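Local coordinates for protein Two-component system sensor histidine kinase (Bacteroides thetaiotaomicron, PDB 3OTT) that probably senses saccharides through this extracellular beta-propeller and beta-sandwich region and relays the signal as a membrane-spanning histidine kinase with a DNA-binding transcription factor part, at residues L34-I37 with G42-S45; H265-S270 with T277-W282; F285-Q288 with I292-G295. All coordinates share one frame; numbering follows the deposited sequence.

Overall arrangement
From the N terminus, contact 1 comes first: it closes the tight hairpin between strands 35-39 and 42-46, the two middle strands of one propeller blade. Some 220 residues and several blades later, contact 2 closes the loop that leads from strand 264-266, the last strand of its sheet, into strand 281-286 of the next. Contact 3 follows at once, pairing 281-286 with 292-296 in a second hairpin. The three loops run in series, none nested or crossed. Contacts 2 and 3 share strand 281-286 and touch through Trp282 and Gly295, while Ile35 of contact 1 packs on Phe285 and Trp293 of contact 3, so that neighbouring blades meet where the chain ends of this propeller come together.

Contact 1 (L34-I37 with G42-S45)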
ATOM      1  N   LEU B  34      11.549 -15.755  12.829  1.00 15.65           N
ATOM      2  CA  LEU B  34      12.140 -17.077  13.169  1.00 15.74           C
ATOM      3  C   LEU B  34      11.842 -18.160  12.120  1.00 15.07           C
ATOM      4  O   LEU B  34      10.698 -18.332  11.678  1.00 15.26           O
ATOM      5  CB  LEU B  34      11.610 -17.581  14.525  1.00 15.51           C
ATOM      6  CG  LEU B  34      12.522 -18.278  15.593  1.00 21.79           C
ATOM      7  CD1 LEU B  34      11.714 -18.888  16.817  1.00 24.16           C
ATOM      8  CD2 LEU B  34      13.247 -19.390  15.087  1.00 25.15           C
ATOM      9  N   ILE B  35      12.849 -18.939  11.756  1.00 14.85           N
ATOM     10  CA  ILE B  35      12.640 -20.062  10.847  1.00 14.21           C
ATOM     11  C   ILE B  35      12.198 -21.345  11.548  1.00 14.52           C
ATOM     12  O   ILE B  35      12.815 -21.771  12.529  1.00 15.96           O
ATOM     13  CB  ILE B  35      13.931 -20.319  10.104  1.00 13.85           C
ATOM     14  CG1 ILE B  35      14.268 -19.074   9.268  1.00 15.01           C
ATOM     15  CG2 ILE B  35      13.806 -21.565   9.286  1.00 12.00           C
ATOM     16  CD1 ILE B  35      13.434 -18.959   8.035  1.00 10.50           C
ATOM     17  N   TRP B  36      11.156 -21.957  11.018  1.00 13.73           N
ATOM     18  CA  TRP B  36      10.620 -23.228  11.460  1.00 12.51           C
ATOM     19  C   TRP B  36      10.808 -24.256  10.353  1.00 13.46           C
ATOM     20  O   TRP B  36      10.661 -23.928   9.164  1.00 13.00           O
ATOM     21  CB  TRP B  36       9.116 -23.088  11.771  1.00 11.65           C
ATOM     22  CG  TRP B  36       8.859 -22.078  12.872  1.00 12.73           C
ATOM     23  CD1 TRP B  36       8.703 -20.704  12.719  1.00 13.27           C
ATOM     24  CD2 TRP B  36       8.725 -22.331  14.261  1.00 12.30           C
ATOM     25  NE1 TRP B  36       8.496 -20.115  13.918  1.00 12.09           N
ATOM     26  CE2 TRP B  36       8.490 -21.090  14.890  1.00 14.89           C
ATOM     27  CE3 TRP B  36       8.748 -23.488  15.046  1.00 15.65           C
ATOM     28  CZ2 TRP B  36       8.327 -20.974  16.267  1.00 11.32           C
ATOM     29  CZ3 TRP B  36       8.577 -23.375  16.419  1.00 14.21           C
ATOM     30  CH2 TRP B  36       8.390 -22.121  17.014  1.00 13.41           C
ATOM     31  N   ILE B  37      11.053 -25.518  10.746  1.00 13.80           N
ATOM     32  CA  ILE B  37      11.493 -26.590   9.860  1.00 14.03           C
ATOM     33  C   ILE B  37      10.620 -27.831  10.085  1.00 14.80           C
ATOM     34  O   ILE B  37      10.556 -28.344  11.189  1.00 16.30           O
ATOM     35  CB  ILE B  37      13.030 -26.937  10.166  1.00 14.65           C
ATOM     36  CG1 ILE B  37      13.917 -25.690  10.096  1.00 13.07           C
ATOM     37  CG2 ILE B  37      13.585 -28.075   9.299  1.00 14.13           C
ATOM     38  CD1 ILE B  37      15.345 -25.837  10.833  1.00 12.55           C
ATOM     39  N   GLY B  42       9.354 -34.485  12.963  1.00 12.80           N
ATOM     40  CA  GLY B  42       8.504 -33.493  13.592  1.00 11.40           C
ATOM     41  C   GLY B  42       9.050 -32.117  13.393  1.00 11.47           C
ATOM     42  O   GLY B  42       9.947 -31.900  12.570  1.00 12.24           O
ATOM     43  N   LEU B  43       8.556 -31.187  14.182  1.00 11.21           N
ATOM     44  CA  LEU B  43       8.772 -29.781  13.915  1.00 10.77           C
ATOM     45  C   LEU B  43      10.021 -29.283  14.656  1.00 12.36           C
ATOM     46  O   LEU B  43      10.186 -29.627  15.815  1.00 13.86           O
ATOM     47  CB  LEU B  43       7.518 -29.016  14.370  1.00  9.29           C
ATOM     48  CG  LEU B  43       7.647 -27.476  14.467  1.00 12.77           C
ATOM     49  CD1 LEU B  43       7.688 -26.899  13.041  1.00  9.62           C
ATOM     50  CD2 LEU B  43       6.549 -26.804  15.304  1.00 13.54           C
ATOM     51  N   PHE B  44      10.889 -28.498  13.993  1.00 12.71           N
ATOM     52  CA  PHE B  44      12.055 -27.829  14.607  1.00 13.58           C
ATOM     53  C   PHE B  44      11.998 -26.300  14.364  1.00 14.14           C
ATOM     54  O   PHE B  44      11.234 -25.825  13.473  1.00 12.54           O
ATOM     55  CB  PHE B  44      13.409 -28.296  14.010  1.00 12.56           C
ATOM     56  CG  PHE B  44      13.871 -29.683  14.459  1.00 12.27           C
ATOM     57  CD1 PHE B  44      13.346 -30.820  13.863  1.00 11.72           C
ATOM     58  CD2 PHE B  44      14.886 -29.824  15.409  1.00 10.43           C
ATOM     59  CE1 PHE B  44      13.767 -32.067  14.226  1.00 10.76           C
ATOM     60  CE2 PHE B  44      15.342 -31.096  15.805  1.00 10.76           C
ATOM     61  CZ  PHE B  44      14.770 -32.218  15.195  1.00 13.21           C
ATOM     62  N   SER B  45      12.854 -25.559  15.103  1.00 13.66           N
ATOM     63  CA  SER B  45      13.123 -24.174  14.816  1.00 14.10           C
ATOM     64  C   SER B  45      14.610 -23.964  14.766  1.00 14.99           C
ATOM     65  O   SER B  45      15.376 -24.730  15.332  1.00 15.12           O
ATOM     66  CB  SER B  45      12.506 -23.278  15.893  1.00 15.89           C
ATOM     67  OG  SER B  45      13.032 -23.581  17.226  1.00 14.49           O
TER
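Ile37 and Phe44 exchange two backbone hydrogen bonds and illustrate how a beta hairpin pays for its buried polar groups. Ile37 N donates to Phe44 O at 2.8 Å from above the plane of the Phe44 carbonyl, whereas Phe44 N reaches Ile37 O, also at 2.8 Å, in the plane of the Ile37 carbonyl and almost straight at 171°. Both carbonyls also receive a CA-H: Trp36 CA lies 3.3 Å from Phe44 O, and Leu43 CA approaches Ile37 O. Ile35 O takes a similar contact from Ser45 CA at 3.3 Å.

The next pair, Trp36 with Ser45, is non-hydrogen-bonded, and its backbone bonds go to neighbouring strands, Trp36 to Leu28 and Ser45 to Gln52; Ile35 N bonds to Tyr683 OH. Trp36 CG stands anti to the carbonyl carbon (chi1 -61°), which brings the CE3-CZ3 side of the indole up to Ser45 and Leu43. Ser45 CB sits over one face of the six-membered ring, toward its rim, 4.1 Å from the centroid, in a CH-pi contact. Leu43 CD2 meets the ring obliquely, 4.0 Å from Trp36 CE3, and Leu34 CD2 touches Ser45 CB from the residue just before the strand. On the other face of the sheet Ile37 CB and Phe44 CB lie 4.1 Å apart.

The polar ends turn to partners beyond the hairpin. Trp36 NE1 bonds to Asp30 OD2, while the other oxygen of that carboxylate takes Leu34 N; Ser45 OG pairs with His54 NE2. Strands 35-39 and 42-46 are the middle two of a four-stranded antiparallel propeller blade. The chemistry implies a division of labour in a buried contact: backbone bonds tie the strands, carbon atoms of the side chains pack on the sheet's two faces, and Asp30 and His54 satisfy the indole N-H and the hydroxyl.

Contact 2 (H265-S270 with T277-W282); sequences HIIHDS and TNNIIW
Asn279 and His268 face each other across a surface loop as an amide turned to a backbone N-H. The Asn279 side chain has CG anti to its carbonyl carbon (chi1 -81°), and this carries OD1 over to the other segment, where it accepts from His268 N at 2.7 Å. The bond is nearly straight, 170° at the hydrogen, with the donor tilted only slightly from the amide's carbonyl plane. The same oxygen nestles between the beginnings of two side chains: Ile267 CB is 3.4 Å from Asn279 OD1 and His268 CB is 3.3 Å from it. Ile267 runs obliquely to the amide, its CG2 branch nearer and its end leading away.

This is a connection between propeller blades, in which the chain leaves strand 264-266, the last of one four-stranded sheet, and enters 281-286 of the next. Just before the new strand, Asn278 OD1 accepts from Ile280 N at 3.0 Å, an Asx turn that bends the chain toward Ile281; its donor comes from well above the carbonyl plane of the side chain.

The His268 ring leans toward Thr277 rather than toward the amide. CG anti to the backbone N (chi1 173°) directs it there, and His268 ND1 comes to 3.0 Å from Thr277 O, obliquely to the ring and at an angle too poor for a hydrogen bond. ND1 is instead bonded to Leu276 O, the preceding carbonyl of the same loop. Thr277 points its own side chain the other way, and its hydroxyl is engaged by Tyr16 OH and Tyr298 O.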
ATOM      1  N   HIS B 265      23.724 -25.876 -12.775  1.00 17.63           N
ATOM      2  CA  HIS B 265      23.301 -27.093 -12.119  1.00 17.63           C
ATOM      3  C   HIS B 265      24.244 -27.371 -10.931  1.00 18.11           C
ATOM      4  O   HIS B 265      25.469 -27.542 -11.100  1.00 17.62           O
ATOM      5  CB  HIS B 265      23.355 -28.221 -13.116  1.00 17.16           C
ATOM      6  CG  HIS B 265      23.031 -29.564 -12.551  1.00 19.91           C
ATOM      7  ND1 HIS B 265      23.671 -30.704 -12.970  1.00 21.52           N
ATOM      8  CD2 HIS B 265      22.111 -29.965 -11.645  1.00 20.68           C
ATOM      9  CE1 HIS B 265      23.170 -31.752 -12.338  1.00 23.00           C
ATOM     10  NE2 HIS B 265      22.208 -31.333 -11.542  1.00 17.83           N
ATOM     11  N   ILE B 266      23.633 -27.450  -9.751  1.00 17.75           N
ATOM     12  CA  ILE B 266      24.352 -27.566  -8.508  1.00 18.19           C
ATOM     13  C   ILE B 266      24.122 -28.902  -7.807  1.00 18.41           C
ATOM     14  O   ILE B 266      22.976 -29.229  -7.543  1.00 18.45           O
ATOM     15  CB  ILE B 266      24.049 -26.358  -7.604  1.00 17.37           C
ATOM     16  CG1 ILE B 266      24.494 -25.101  -8.367  1.00 15.71           C
ATOM     17  CG2 ILE B 266      24.792 -26.513  -6.303  1.00 14.67           C
ATOM     18  CD1 ILE B 266      23.412 -24.282  -8.726  1.00 20.02           C
ATOM     19  N   ILE B 267      25.204 -29.652  -7.550  1.00 18.28           N
ATOM     20  CA  ILE B 267      25.119 -30.956  -6.908  1.00 19.68           C
ATOM     21  C   ILE B 267      26.094 -31.079  -5.752  1.00 20.02           C
ATOM     22  O   ILE B 267      26.997 -30.254  -5.618  1.00 19.86           O
ATOM     23  CB  ILE B 267      25.413 -32.170  -7.832  1.00 19.60           C
ATOM     24  CG1 ILE B 267      26.862 -32.150  -8.327  1.00 21.54           C
ATOM     25  CG2 ILE B 267      24.352 -32.290  -8.935  1.00 23.17           C
ATOM     26  CD1 ILE B 267      27.280 -33.395  -9.174  1.00 22.65           C
ATOM     27  N   HIS B 268      25.871 -32.115  -4.931  1.00 19.93           N
ATOM     28  CA  HIS B 268      26.661 -32.424  -3.779  1.00 21.57           C
ATOM     29  C   HIS B 268      28.086 -32.842  -4.195  1.00 23.36           C
ATOM     30  O   HIS B 268      28.311 -33.426  -5.254  1.00 23.14           O
ATOM     31  CB  HIS B 268      25.939 -33.530  -3.037  1.00 21.70           C
ATOM     32  CG  HIS B 268      26.696 -34.103  -1.885  1.00 22.78           C
ATOM     33  ND1 HIS B 268      26.865 -33.431  -0.686  1.00 24.14           N
ATOM     34  CD2 HIS B 268      27.313 -35.303  -1.740  1.00 19.13           C
ATOM     35  CE1 HIS B 268      27.569 -34.187   0.147  1.00 21.73           C
ATOM     36  NE2 HIS B 268      27.857 -35.320  -0.472  1.00 26.61           N
ATOM     37  N   ASP B 269      29.046 -32.493  -3.362  1.00 24.08           N
ATOM     38  CA  ASP B 269      30.411 -32.932  -3.570  1.00 26.54           C
ATOM     39  C   ASP B 269      30.980 -33.510  -2.256  1.00 26.91           C
ATOM     40  O   ASP B 269      31.217 -32.770  -1.291  1.00 26.46           O
ATOM     41  CB  ASP B 269      31.230 -31.761  -4.111  1.00 26.73           C
ATOM     42  CG  ASP B 269      32.712 -32.080  -4.283  1.00 30.40           C
ATOM     43  OD1 ASP B 269      33.196 -33.210  -3.960  1.00 32.92           O
ATOM     44  OD2 ASP B 269      33.394 -31.162  -4.796  1.00 34.98           O
ATOM     45  N   SER B 270      31.190 -34.828  -2.220  1.00 28.58           N
ATOM     46  CA  SER B 270      31.564 -35.501  -0.953  1.00 30.96           C
ATOM     47  C   SER B 270      32.873 -34.970  -0.422  1.00 32.10           C
ATOM     48  O   SER B 270      33.132 -35.039   0.760  1.00 33.69           O
ATOM     49  CB  SER B 270      31.643 -37.028  -1.077  1.00 31.21           C
ATOM     50  OG  SER B 270      32.529 -37.428  -2.116  1.00 33.80           O
ATOM     51  N   THR B 277      24.313 -30.053   0.488  1.00 16.41           N
ATOM     52  CA  THR B 277      24.402 -31.154   1.476  1.00 16.55           C
ATOM     53  C   THR B 277      23.900 -32.494   0.915  1.00 16.94           C
ATOM     54  O   THR B 277      24.481 -33.544   1.177  1.00 17.18           O
ATOM     55  CB  THR B 277      23.610 -30.803   2.782  1.00 16.22           C
ATOM     56  OG1 THR B 277      23.929 -31.751   3.786  1.00 18.40           O
ATOM     57  CG2 THR B 277      22.091 -30.811   2.582  1.00 13.81           C
ATOM     58  N   ASN B 278      22.824 -32.458   0.124  1.00 16.45           N
ATOM     59  CA  ASN B 278      22.326 -33.686  -0.496  1.00 16.59           C
ATOM     60  C   ASN B 278      21.608 -33.303  -1.801  1.00 16.21           C
ATOM     61  O   ASN B 278      21.107 -32.181  -1.916  1.00 14.66           O
ATOM     62  CB  ASN B 278      21.374 -34.378   0.503  1.00 15.30           C
ATOM     63  CG  ASN B 278      20.751 -35.643  -0.041  1.00 19.29           C
ATOM     64  OD1 ASN B 278      19.608 -35.628  -0.493  1.00 21.42           O
ATOM     65  ND2 ASN B 278      21.459 -36.759   0.073  1.00 13.84           N
ATOM     66  N   ASN B 279      21.497 -34.254  -2.724  1.00 16.99           N
ATOM     67  CA  ASN B 279      21.049 -34.011  -4.120  1.00 17.07           C
ATOM     68  C   ASN B 279      19.530 -34.062  -4.220  1.00 17.97           C
ATOM     69  O   ASN B 279      18.957 -33.636  -5.245  1.00 19.22           O
ATOM     70  CB  ASN B 279      21.670 -35.043  -5.104  1.00 15.05           C
ATOM     71  CG  ASN B 279      23.110 -34.694  -5.512  1.00 18.47           C
ATOM     72  OD1 ASN B 279      23.568 -33.556  -5.351  1.00 18.07           O
ATOM     73  ND2 ASN B 279      23.842 -35.683  -6.012  1.00 15.08           N
ATOM     74  N   ILE B 280      18.866 -34.634  -3.212  1.00 17.91           N
ATOM     75  CA  ILE B 280      17.451 -34.703  -3.295  1.00 18.30           C
ATOM     76  C   ILE B 280      16.823 -33.523  -2.606  1.00 19.15           C
ATOM     77  O   ILE B 280      16.815 -33.474  -1.364  1.00 19.76           O
ATOM     78  CB  ILE B 280      16.842 -36.011  -2.774  1.00 19.12           C
ATOM     79  CG1 ILE B 280      17.275 -37.208  -3.647  1.00 19.49           C
ATOM     80  CG2 ILE B 280      15.292 -35.885  -2.805  1.00 16.98           C
ATOM     81  CD1 ILE B 280      17.407 -38.562  -2.896  1.00 18.22           C
ATOM     82  N   ILE B 281      16.231 -32.604  -3.383  1.00 18.52           N
ATOM     83  CA  ILE B 281      15.716 -31.352  -2.803  1.00 18.39           C
ATOM     84  C   ILE B 281      14.184 -31.305  -2.687  1.00 19.50           C
ATOM     85  O   ILE B 281      13.491 -30.989  -3.670  1.00 21.00           O
ATOM     86  CB  ILE B 281      16.240 -30.125  -3.594  1.00 17.69           C
ATOM     87  CG1 ILE B 281      17.772 -30.055  -3.524  1.00 18.74           C
ATOM     88  CG2 ILE B 281      15.702 -28.812  -3.016  1.00 16.71           C
ATOM     89  CD1 ILE B 281      18.404 -29.264  -4.669  1.00 17.64           C
ATOM     90  N   TRP B 282      13.669 -31.584  -1.487  1.00 18.94           N
ATOM     91  CA  TRP B 282      12.220 -31.636  -1.175  1.00 18.76           C
ATOM     92  C   TRP B 282      11.523 -30.300  -1.161  1.00 18.19           C
ATOM     93  O   TRP B 282      10.366 -30.258  -1.496  1.00 18.63           O
ATOM     94  CB  TRP B 282      11.915 -32.323   0.170  1.00 17.82           C
ATOM     95  CG  TRP B 282      12.364 -33.761   0.212  1.00 22.12           C
ATOM     96  CD1 TRP B 282      13.434 -34.278   0.924  1.00 21.61           C
ATOM     97  CD2 TRP B 282      11.840 -34.845  -0.558  1.00 21.62           C
ATOM     98  NE1 TRP B 282      13.544 -35.608   0.681  1.00 20.30           N
ATOM     99  CE2 TRP B 282      12.585 -35.985  -0.225  1.00 20.61           C
ATOM    100  CE3 TRP B 282      10.777 -34.965  -1.476  1.00 27.83           C
ATOM    101  CZ2 TRP B 282      12.320 -37.245  -0.765  1.00 21.76           C
ATOM    102  CZ3 TRP B 282      10.514 -36.252  -2.041  1.00 28.83           C
ATOM    103  CH2 TRP B 282      11.285 -37.360  -1.668  1.00 27.21           C
TER

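Contact 3 (F285-Q288 with I292-G295). With TBR (hexatantalum dodecabromide), chain D.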
ATOM      1  N   PHE B 285      12.862 -22.598  -0.051  1.00 16.02           N
ATOM      2  CA  PHE B 285      12.130 -21.508   0.500  1.00 15.59           C
ATOM      3  C   PHE B 285      12.996 -20.297   0.491  1.00 16.58           C
ATOM      4  O   PHE B 285      14.140 -20.346   0.970  1.00 17.21           O
ATOM      5  CB  PHE B 285      11.786 -21.876   1.937  1.00 15.16           C
ATOM      6  CG  PHE B 285      11.235 -20.764   2.732  1.00 14.44           C
ATOM      7  CD1 PHE B 285       9.952 -20.273   2.458  1.00 18.81           C
ATOM      8  CD2 PHE B 285      11.969 -20.220   3.801  1.00 16.52           C
ATOM      9  CE1 PHE B 285       9.389 -19.240   3.223  1.00 21.12           C
ATOM     10  CE2 PHE B 285      11.407 -19.206   4.616  1.00 18.59           C
ATOM     11  CZ  PHE B 285      10.112 -18.706   4.314  1.00 18.85           C
ATOM     12  N   ALA B 286      12.446 -19.197  -0.004  1.00 17.47           N
ATOM     13  CA  ALA B 286      13.128 -17.910   0.003  1.00 19.80           C
ATOM     14  C   ALA B 286      12.613 -17.098   1.186  1.00 20.03           C
ATOM     15  O   ALA B 286      11.410 -16.884   1.268  1.00 21.93           O
ATOM     16  CB  ALA B 286      12.886 -17.133  -1.390  1.00 18.96           C
ATOM     17  N   ASP B 287      13.481 -16.662   2.105  1.00 20.60           N
ATOM     18  CA  ASP B 287      12.980 -16.040   3.323  1.00 21.84           C
ATOM     19  C   ASP B 287      12.829 -14.562   3.056  1.00 22.97           C
ATOM     20  O   ASP B 287      13.186 -14.101   1.983  1.00 22.94           O
ATOM     21  CB  ASP B 287      13.876 -16.313   4.563  1.00 22.11           C
ATOM     22  CG  ASP B 287      15.292 -15.729   4.452  1.00 24.30           C
ATOM     23  OD1 ASP B 287      15.533 -14.857   3.572  1.00 23.79           O
ATOM     24  OD2 ASP B 287      16.188 -16.132   5.272  1.00 24.69           O
ATOM     25  N   GLN B 288      12.339 -13.825   4.045  1.00 23.49           N
ATOM     26  CA  GLN B 288      12.129 -12.366   3.940  1.00 25.97           C
ATOM     27  C   GLN B 288      13.386 -11.562   3.582  1.00 25.73           C
ATOM     28  O   GLN B 288      13.297 -10.426   3.151  1.00 26.46           O
ATOM     29  CB  GLN B 288      11.503 -11.829   5.241  1.00 25.80           C
ATOM     30  CG  GLN B 288      10.004 -12.152   5.357  1.00 30.59           C
ATOM     31  CD  GLN B 288       9.174 -11.501   4.215  1.00 37.67           C
ATOM     32  OE1 GLN B 288       9.530 -10.431   3.686  1.00 37.39           O
ATOM     33  NE2 GLN B 288       8.077 -12.150   3.840  1.00 39.26           N
ATOM     34  N   ILE B 292      18.044 -18.295   0.527  1.00 15.67           N
ATOM     35  CA  ILE B 292      17.414 -19.514   0.002  1.00 12.76           C
ATOM     36  C   ILE B 292      17.720 -20.688   0.932  1.00 12.68           C
ATOM     37  O   ILE B 292      18.879 -21.035   1.128  1.00 12.95           O
ATOM     38  CB  ILE B 292      18.082 -19.856  -1.313  1.00 12.25           C
ATOM     39  CG1 ILE B 292      17.920 -18.693  -2.315  1.00 13.41           C
ATOM     40  CG2 ILE B 292      17.598 -21.168  -1.869  1.00  9.97           C
ATOM     41  CD1 ILE B 292      16.469 -18.156  -2.469  1.00 12.90           C
ATOM     42  N   TRP B 293      16.673 -21.336   1.417  1.00 11.02           N
ATOM     43  CA  TRP B 293      16.752 -22.469   2.297  1.00 10.85           C
ATOM     44  C   TRP B 293      16.429 -23.686   1.435  1.00 10.27           C
ATOM     45  O   TRP B 293      15.385 -23.712   0.802  1.00 11.56           O
ATOM     46  CB  TRP B 293      15.688 -22.323   3.459  1.00  8.81           C
ATOM     47  CG  TRP B 293      15.972 -21.110   4.319  1.00 10.40           C
ATOM     48  CD1 TRP B 293      15.687 -19.800   4.040  1.00  8.85           C
ATOM     49  CD2 TRP B 293      16.721 -21.104   5.548  1.00  9.29           C
ATOM     50  NE1 TRP B 293      16.182 -18.984   5.022  1.00  9.49           N
ATOM     51  CE2 TRP B 293      16.826 -19.763   5.962  1.00 10.10           C
ATOM     52  CE3 TRP B 293      17.285 -22.113   6.342  1.00  9.24           C
ATOM     53  CZ2 TRP B 293      17.441 -19.402   7.172  1.00 10.44           C
ATOM     54  CZ3 TRP B 293      17.938 -21.766   7.521  1.00  9.84           C
ATOM     55  CH2 TRP B 293      17.993 -20.423   7.939  1.00 12.81           C
ATOM     56  N   LEU B 294      17.295 -24.691   1.439  1.00 10.92           N
ATOM     57  CA  LEU B 294      17.050 -25.958   0.698  1.00 12.25           C
ATOM     58  C   LEU B 294      16.963 -27.090   1.685  1.00 12.58           C
ATOM     59  O   LEU B 294      17.912 -27.355   2.445  1.00 12.15           O
ATOM     60  CB  LEU B 294      18.179 -26.285  -0.311  1.00 13.08           C
ATOM     61  CG  LEU B 294      18.644 -25.074  -1.119  1.00 16.19           C
ATOM     62  CD1 LEU B 294      20.069 -25.298  -1.671  1.00 19.71           C
ATOM     63  CD2 LEU B 294      17.636 -24.894  -2.278  1.00 19.00           C
ATOM     64  N   GLY B 295      15.819 -27.770   1.645  1.00 13.20           N
ATOM     65  CA  GLY B 295      15.555 -28.917   2.500  1.00 13.70           C
ATOM     66  C   GLY B 295      15.664 -30.186   1.680  1.00 15.91           C
ATOM     67  O   GLY B 295      14.932 -30.373   0.636  1.00 15.66           O
TER
HETATM   68 TA1  TBR D   2      11.846  -7.124   7.378  0.90 34.72          TA
HETATM   69 TA2  TBR D   2      13.219  -8.842   9.018  0.90 31.10          TA
HETATM   70 TA3  TBR D   2      13.493  -6.022   9.375  0.90 32.22          TA
HETATM   71 TA4  TBR D   2      12.135  -7.618  11.273  0.90 32.37          TA
HETATM   72 TA5  TBR D   2      10.729  -5.881   9.590  0.90 30.29          TA
HETATM   73 TA6  TBR D   2      10.516  -8.627   9.192  0.90 33.86          TA
HETATM   74 BR1  TBR D   2      13.518  -8.846   6.376  0.90 38.30          BR
HETATM   75 BR2  TBR D   2      13.589  -5.268   6.829  0.90 41.80          BR
HETATM   76 BR3  TBR D   2      10.176  -5.178   7.139  0.90 44.51          BR
HETATM   77 BR4  TBR D   2       9.743  -8.474   6.710  0.90 42.41          BR
HETATM   78 BR5  TBR D   2      15.521  -7.651   9.044  0.90 40.95          BR
HETATM   79 BR6  TBR D   2      12.284  -3.771   9.814  0.90 42.63          BR
HETATM   80 BR7  TBR D   2      10.448  -5.832  12.176  0.90 43.10          BR
HETATM   81 BR8  TBR D   2      10.221  -9.314  11.700  0.90 45.53          BR
HETATM   82 BR9  TBR D   2      13.810  -9.605  11.444  0.90 43.21          BR
HETATM   83 BRA  TBR D   2      14.057  -5.955  11.936  0.90 38.08          BR
HETATM   84 BRB  TBR D   2       8.439  -7.113   9.600  0.90 43.35          BR
HETATM   85 BRC  TBR D   2      11.713 -10.903   8.749  0.90 43.14          BR
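Trp293, with CG anti to its carbonyl carbon (chi1 -63°), and Asp287, whose CG lies between backbone N and carbonyl carbon (chi1 63°), are turned so that indole and carboxylate meet across the hairpin. Trp293 NE1 donates to Asp287 OD2 at 2.9 Å. The oxygen lies in the ring plane, whereas the N-H arrives from above the carboxylate plane, the two flat groups being 62° apart.

The Phe285 and Trp293 side chains run side by side, their ring planes oblique, neither stacked nor edge-to-face; Phe285 CD2 comes within 3.7 Å of Trp293 CD1. The two residues also form a hydrogen-bonded antiparallel pair, Phe285 N to Trp293 O at 2.9 Å and Trp293 N to Phe285 O at 2.8 Å. On the other face, Ala286 CB touches Ile292 CD1 at 3.9 Å.

The N-terminal strand 13-15 pairs with 300-303 in this blade and so closes the ring of blades, the Velcro-like closure of beta-propellers. In the turn, Gln288 packs against a few bromines of the hexatantalum dodecabromide cluster, a heavy-atom compound and not a natural ligand, with Gln288 O 3.6 Å from BR1.

Asp287 OD2 also accepts from Asn291 ND2, and OD1 from Glu289 N. The chemistry implies that one carboxylate, while gathering the turn around itself, would help to fix the rotation of the buried indole, which is also packed by Phe27 and Tyr683.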